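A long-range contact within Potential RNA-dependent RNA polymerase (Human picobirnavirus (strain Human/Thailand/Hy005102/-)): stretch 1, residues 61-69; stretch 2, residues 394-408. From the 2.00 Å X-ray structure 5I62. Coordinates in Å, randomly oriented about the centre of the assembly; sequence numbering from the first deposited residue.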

# COMPACT_ATOMS: atom_id res chain seq x y z
N GLN A 61 17.81 7.33 -26.14
CA GLN A 61 18.39 6.07 -25.70
C GLN A 61 17.38 5.22 -24.91
O GLN A 61 17.45 3.99 -24.93
CB GLN A 61 19.64 6.34 -24.89
CG GLN A 61 20.21 5.09 -24.27
CD GLN A 61 21.44 5.39 -23.48
OE1 GLN A 61 22.28 4.51 -23.25
NE2 GLN A 61 21.56 6.63 -23.03
N TRP A 62 16.45 5.86 -24.20
CA TRP A 62 15.49 5.14 -23.36
C TRP A 62 14.07 5.57 -23.66
O TRP A 62 13.37 6.10 -22.80
CB TRP A 62 15.82 5.33 -21.89
CG TRP A 62 17.21 4.95 -21.52
CD1 TRP A 62 18.20 5.79 -21.10
CD2 TRP A 62 17.79 3.63 -21.54
NE1 TRP A 62 19.35 5.08 -20.86
CE2 TRP A 62 19.12 3.75 -21.12
CE3 TRP A 62 17.30 2.37 -21.88
CZ2 TRP A 62 19.98 2.66 -21.02
CZ3 TRP A 62 18.15 1.28 -21.78
CH2 TRP A 62 19.47 1.43 -21.35
N PRO A 63 13.58 5.31 -24.88
CA PRO A 63 12.23 5.76 -25.24
C PRO A 63 11.12 5.14 -24.41
O PRO A 63 10.09 5.79 -24.21
CB PRO A 63 12.11 5.37 -26.72
CG PRO A 63 13.01 4.21 -26.87
CD PRO A 63 14.18 4.48 -25.94
N THR A 64 11.26 3.89 -23.93
CA THR A 64 10.22 3.36 -23.07
C THR A 64 10.26 3.99 -21.67
O THR A 64 9.24 4.00 -20.99
CB THR A 64 10.28 1.82 -22.97
OG1 THR A 64 11.42 1.41 -22.22
CG2 THR A 64 10.32 1.20 -24.37
N LEU A 65 11.42 4.51 -21.24
CA LEU A 65 11.44 5.28 -20.00
C LEU A 65 10.70 6.60 -20.18
O LEU A 65 10.00 7.05 -19.26
CB LEU A 65 12.88 5.55 -19.55
CG LEU A 65 13.01 6.38 -18.26
CD1 LEU A 65 12.24 5.76 -17.09
CD2 LEU A 65 14.45 6.59 -17.87
N MET A 66 10.83 7.22 -21.36
CA MET A 66 10.07 8.43 -21.66
C MET A 66 8.57 8.14 -21.69
O MET A 66 7.77 8.95 -21.20
CB MET A 66 10.54 9.03 -22.98
CG MET A 66 9.90 10.37 -23.36
SD MET A 66 10.17 11.70 -22.15
CE MET A 66 11.91 11.58 -21.91
N GLU A 67 8.17 7.00 -22.27
CA GLU A 67 6.76 6.63 -22.26
C GLU A 67 6.25 6.47 -20.84
O GLU A 67 5.12 6.88 -20.53
CB GLU A 67 6.53 5.32 -23.01
CG GLU A 67 6.72 5.40 -24.49
CD GLU A 67 7.22 4.07 -25.05
OE1 GLU A 67 8.06 4.08 -25.99
OE2 GLU A 67 6.81 3.00 -24.52
N PHE A 68 7.04 5.83 -19.98
CA PHE A 68 6.70 5.65 -18.57
C PHE A 68 6.53 7.00 -17.89
O PHE A 68 5.54 7.23 -17.19
CB PHE A 68 7.81 4.82 -17.93
CG PHE A 68 7.83 4.81 -16.42
CD1 PHE A 68 7.01 3.96 -15.70
CD2 PHE A 68 8.75 5.59 -15.73
CE1 PHE A 68 7.08 3.91 -14.31
CE2 PHE A 68 8.82 5.54 -14.34
CZ PHE A 68 7.97 4.70 -13.63
N GLU A 69 7.46 7.92 -18.12
CA GLU A 69 7.38 9.26 -17.57
C GLU A 69 6.16 10.02 -18.09
O GLU A 69 5.44 10.66 -17.32
CB GLU A 69 8.66 10.03 -17.89
CG GLU A 69 9.90 9.59 -17.12
CD GLU A 69 10.09 10.38 -15.83
OE1 GLU A 69 9.09 10.98 -15.36
OE2 GLU A 69 11.22 10.42 -15.29
N GLN A 394 11.56 -6.62 -23.12
CA GLN A 394 12.79 -5.99 -22.65
C GLN A 394 12.63 -5.10 -21.43
O GLN A 394 13.64 -4.72 -20.83
CB GLN A 394 13.46 -5.15 -23.75
CG GLN A 394 13.67 -5.85 -25.11
CD GLN A 394 12.42 -5.81 -25.97
OE1 GLN A 394 11.42 -5.13 -25.65
NE2 GLN A 394 12.46 -6.55 -27.09
N ASP A 395 11.41 -4.72 -21.06
CA ASP A 395 11.27 -3.86 -19.89
C ASP A 395 9.99 -4.21 -19.14
O ASP A 395 9.18 -5.02 -19.58
CB ASP A 395 11.34 -2.38 -20.31
CG ASP A 395 10.20 -1.95 -21.22
OD1 ASP A 395 9.02 -2.29 -20.96
OD2 ASP A 395 10.48 -1.26 -22.22
N CYS A 396 9.82 -3.58 -17.98
CA CYS A 396 8.63 -3.81 -17.18
C CYS A 396 8.44 -2.65 -16.22
O CYS A 396 9.36 -1.85 -16.00
CB CYS A 396 8.70 -5.14 -16.41
SG CYS A 396 10.06 -5.21 -15.21
N THR A 397 7.25 -2.55 -15.67
CA THR A 397 6.97 -1.61 -14.60
C THR A 397 6.41 -2.40 -13.44
O THR A 397 5.59 -3.30 -13.64
CB THR A 397 6.00 -0.51 -15.03
OG1 THR A 397 4.79 -1.11 -15.50
CG2 THR A 397 6.60 0.33 -16.16
N TYR A 398 6.87 -2.09 -12.24
CA TYR A 398 6.47 -2.79 -11.03
C TYR A 398 6.65 -1.82 -9.89
O TYR A 398 7.71 -1.21 -9.77
CB TYR A 398 7.32 -4.06 -10.82
CG TYR A 398 6.96 -4.86 -9.60
CD1 TYR A 398 5.65 -5.29 -9.37
CD2 TYR A 398 7.93 -5.21 -8.66
CE1 TYR A 398 5.33 -6.03 -8.25
CE2 TYR A 398 7.61 -5.96 -7.53
CZ TYR A 398 6.31 -6.36 -7.33
OH TYR A 398 5.98 -7.12 -6.22
N LEU A 399 5.59 -1.64 -9.09
CA LEU A 399 5.58 -0.70 -7.95
C LEU A 399 5.92 0.72 -8.40
O LEU A 399 6.63 1.45 -7.71
CB LEU A 399 6.53 -1.16 -6.84
CG LEU A 399 6.28 -2.58 -6.32
CD1 LEU A 399 7.26 -2.92 -5.19
CD2 LEU A 399 4.83 -2.77 -5.87
N ARG A 400 5.42 1.09 -9.58
CA ARG A 400 5.65 2.40 -10.19
C ARG A 400 7.13 2.70 -10.43
O ARG A 400 7.54 3.87 -10.46
CB ARG A 400 5.00 3.52 -9.37
CG ARG A 400 3.47 3.47 -9.42
CD ARG A 400 2.86 4.66 -8.69
NE ARG A 400 1.59 4.35 -8.03
CZ ARG A 400 0.43 4.17 -8.67
NH1 ARG A 400 0.38 4.27 -10.00
NH2 ARG A 400 -0.67 3.89 -7.98
N ARG A 401 7.93 1.66 -10.65
CA ARG A 401 9.31 1.81 -11.11
C ARG A 401 9.49 1.09 -12.44
O ARG A 401 8.98 -0.01 -12.64
CB ARG A 401 10.32 1.23 -10.12
CG ARG A 401 10.75 2.16 -9.01
CD ARG A 401 9.82 2.01 -7.88
NE ARG A 401 10.26 2.73 -6.68
CZ ARG A 401 9.42 3.01 -5.68
NH1 ARG A 401 8.15 2.65 -5.80
NH2 ARG A 401 9.85 3.65 -4.60
N TRP A 402 10.27 1.71 -13.32
CA TRP A 402 10.60 1.16 -14.64
C TRP A 402 11.91 0.41 -14.55
O TRP A 402 12.85 0.85 -13.88
CB TRP A 402 10.70 2.31 -15.64
CG TRP A 402 11.21 2.03 -17.01
CD1 TRP A 402 10.47 1.76 -18.12
CD2 TRP A 402 12.58 2.10 -17.45
NE1 TRP A 402 11.28 1.63 -19.22
CE2 TRP A 402 12.58 1.83 -18.83
CE3 TRP A 402 13.79 2.35 -16.81
CZ2 TRP A 402 13.75 1.80 -19.59
CZ3 TRP A 402 14.96 2.32 -17.55
CH2 TRP A 402 14.92 2.06 -18.93
N HIS A 403 11.96 -0.75 -15.19
CA HIS A 403 13.18 -1.54 -15.29
C HIS A 403 13.38 -1.94 -16.75
O HIS A 403 12.41 -2.14 -17.48
CB HIS A 403 13.15 -2.81 -14.44
CG HIS A 403 12.72 -2.61 -13.02
ND1 HIS A 403 13.59 -2.70 -11.96
CD2 HIS A 403 11.50 -2.39 -12.48
CE1 HIS A 403 12.94 -2.53 -10.83
NE2 HIS A 403 11.67 -2.32 -11.11
N HIS A 404 14.63 -2.08 -17.15
CA HIS A 404 14.95 -2.45 -18.52
C HIS A 404 16.14 -3.40 -18.52
O HIS A 404 17.12 -3.16 -17.80
CB HIS A 404 15.25 -1.21 -19.36
CG HIS A 404 15.24 -1.47 -20.83
ND1 HIS A 404 16.20 -2.22 -21.45
CD2 HIS A 404 14.38 -1.06 -21.80
CE1 HIS A 404 15.94 -2.28 -22.75
NE2 HIS A 404 14.85 -1.58 -22.99
N THR A 405 16.05 -4.46 -19.32
CA THR A 405 17.10 -5.46 -19.32
C THR A 405 18.46 -4.86 -19.69
O THR A 405 19.50 -5.35 -19.24
CB THR A 405 16.73 -6.63 -20.24
OG1 THR A 405 17.65 -7.71 -20.03
CG2 THR A 405 16.75 -6.23 -21.73
N ASP A 406 18.47 -3.78 -20.48
CA ASP A 406 19.71 -3.10 -20.86
C ASP A 406 20.11 -1.98 -19.90
O ASP A 406 21.15 -1.34 -20.11
CB ASP A 406 19.60 -2.53 -22.27
CG ASP A 406 19.37 -3.61 -23.31
OD1 ASP A 406 19.89 -4.73 -23.12
OD2 ASP A 406 18.69 -3.35 -24.32
N TYR A 407 19.33 -1.72 -18.85
CA TYR A 407 19.61 -0.63 -17.91
C TYR A 407 20.02 -1.27 -16.59
O TYR A 407 19.19 -1.50 -15.70
CB TYR A 407 18.40 0.27 -17.73
CG TYR A 407 18.73 1.55 -16.99
CD1 TYR A 407 18.69 1.60 -15.60
CD2 TYR A 407 19.08 2.70 -17.67
CE1 TYR A 407 19.01 2.78 -14.91
CE2 TYR A 407 19.39 3.88 -17.00
CZ TYR A 407 19.35 3.91 -15.62
OH TYR A 407 19.66 5.07 -14.96
N ARG A 408 21.32 -1.54 -16.44
CA ARG A 408 21.82 -2.24 -15.28
C ARG A 408 22.93 -1.42 -14.65
O ARG A 408 23.75 -0.83 -15.35
CB ARG A 408 22.33 -3.65 -15.64
CG ARG A 408 21.36 -4.46 -16.49
CD ARG A 408 21.59 -5.97 -16.39
NE ARG A 408 20.58 -6.70 -17.16
CZ ARG A 408 20.35 -8.00 -17.04
NH1 ARG A 408 21.06 -8.73 -16.19
NH2 ARG A 408 19.40 -8.58 -17.78

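The contact packs the first turns of a helix, residues 63-69, against a β-hairpin whose strands are 395-398 and 401-404. Helix and strand 401-404 run nearly antiparallel, at 168°, with their axes 9.3 Å apart at closest approach. Residues that touch are at least 329 apart in sequence, and the two stretches bury 529 Å² between them. Trp62, Thr64 and Phe68 point their CA-to-CB bonds toward the hairpin. Pro63 and Met66 point away and make no contact.

Two hydrogen bonds cross the interface, and both use the hydroxyl of Thr64. Thr64 OG1 donates to Asp395 OD2 at 2.8 Å. Thr64 OG1 also accepts from Trp402 NE1 at 3.0 Å, with an N-H...acceptor angle of 148°. One hydroxyl therefore links both strands of the hairpin to the start of the helix. It also satisfies the indole NH of Trp402, a buried residue that would otherwise need another polar partner. The hydroxyl lies near the plane of the Trp402 ring, as an in-plane N-H donor requires. No salt bridge crosses the contact.

The aromatic contacts centre on Trp62, the N-cap residue of the helix. Three rings meet it at steep angles. The edge of Tyr407 is directed toward the face of Trp62, with centroids 5.2 Å apart and planes at 78°. The closest atoms are Trp62 CZ2 and Tyr407 CD2, at 3.5 Å. Trp402 also turns an edge toward the face of Trp62, but this pair is offset. Its six-membered ring centroids are 5.9 Å apart and the planes lie at 73°. With His404 the roles are reversed, and Trp62 presents its edge to the imidazole face at a centroid distance of 5.4 Å. The edge of Trp62 also reaches the backbone, with Trp62 CH2 3.5 Å from Asp406 O. A type I turn from His404 to Tyr407 places His404, Asp406 and Tyr407 around the indole, while Trp402 comes from the strand before it. Within that turn, Asp406 N donates to His404 ND1 at 2.9 Å.

Two CH-pi contacts lie further along the helix. Leu65 CB sits 3.8 Å from the centroid of the Trp402 six-membered ring, only 13° off the ring normal. Leu65 CD1 adds an apolar contact with Trp402 CD2 at 3.7 Å. In the second contact the tryptophan supplies the carbon. Trp402 CB lies 3.8 Å from the centroid of the Phe68 ring, 8° off its normal. The Phe68 ring and the five-membered ring of Trp402 are oblique, with planes at 40°.

The remaining contacts of Phe68 are van der Waals. Phe68 CD1 lies 3.7 Å from Thr397 CG2. The tip of the ring reaches the hairpin's type I' turn, where Phe68 CZ is 3.3 Å from Arg400 O. That oxygen lies at the ring edge, near its plane. The side chain of Arg400 leads away from the helix.

Trp402 has the largest covered area of any residue here, 108 Å², followed by Trp62 with 102 Å². Trp402 is contacted by Trp62, Thr64, Leu65 and Phe68.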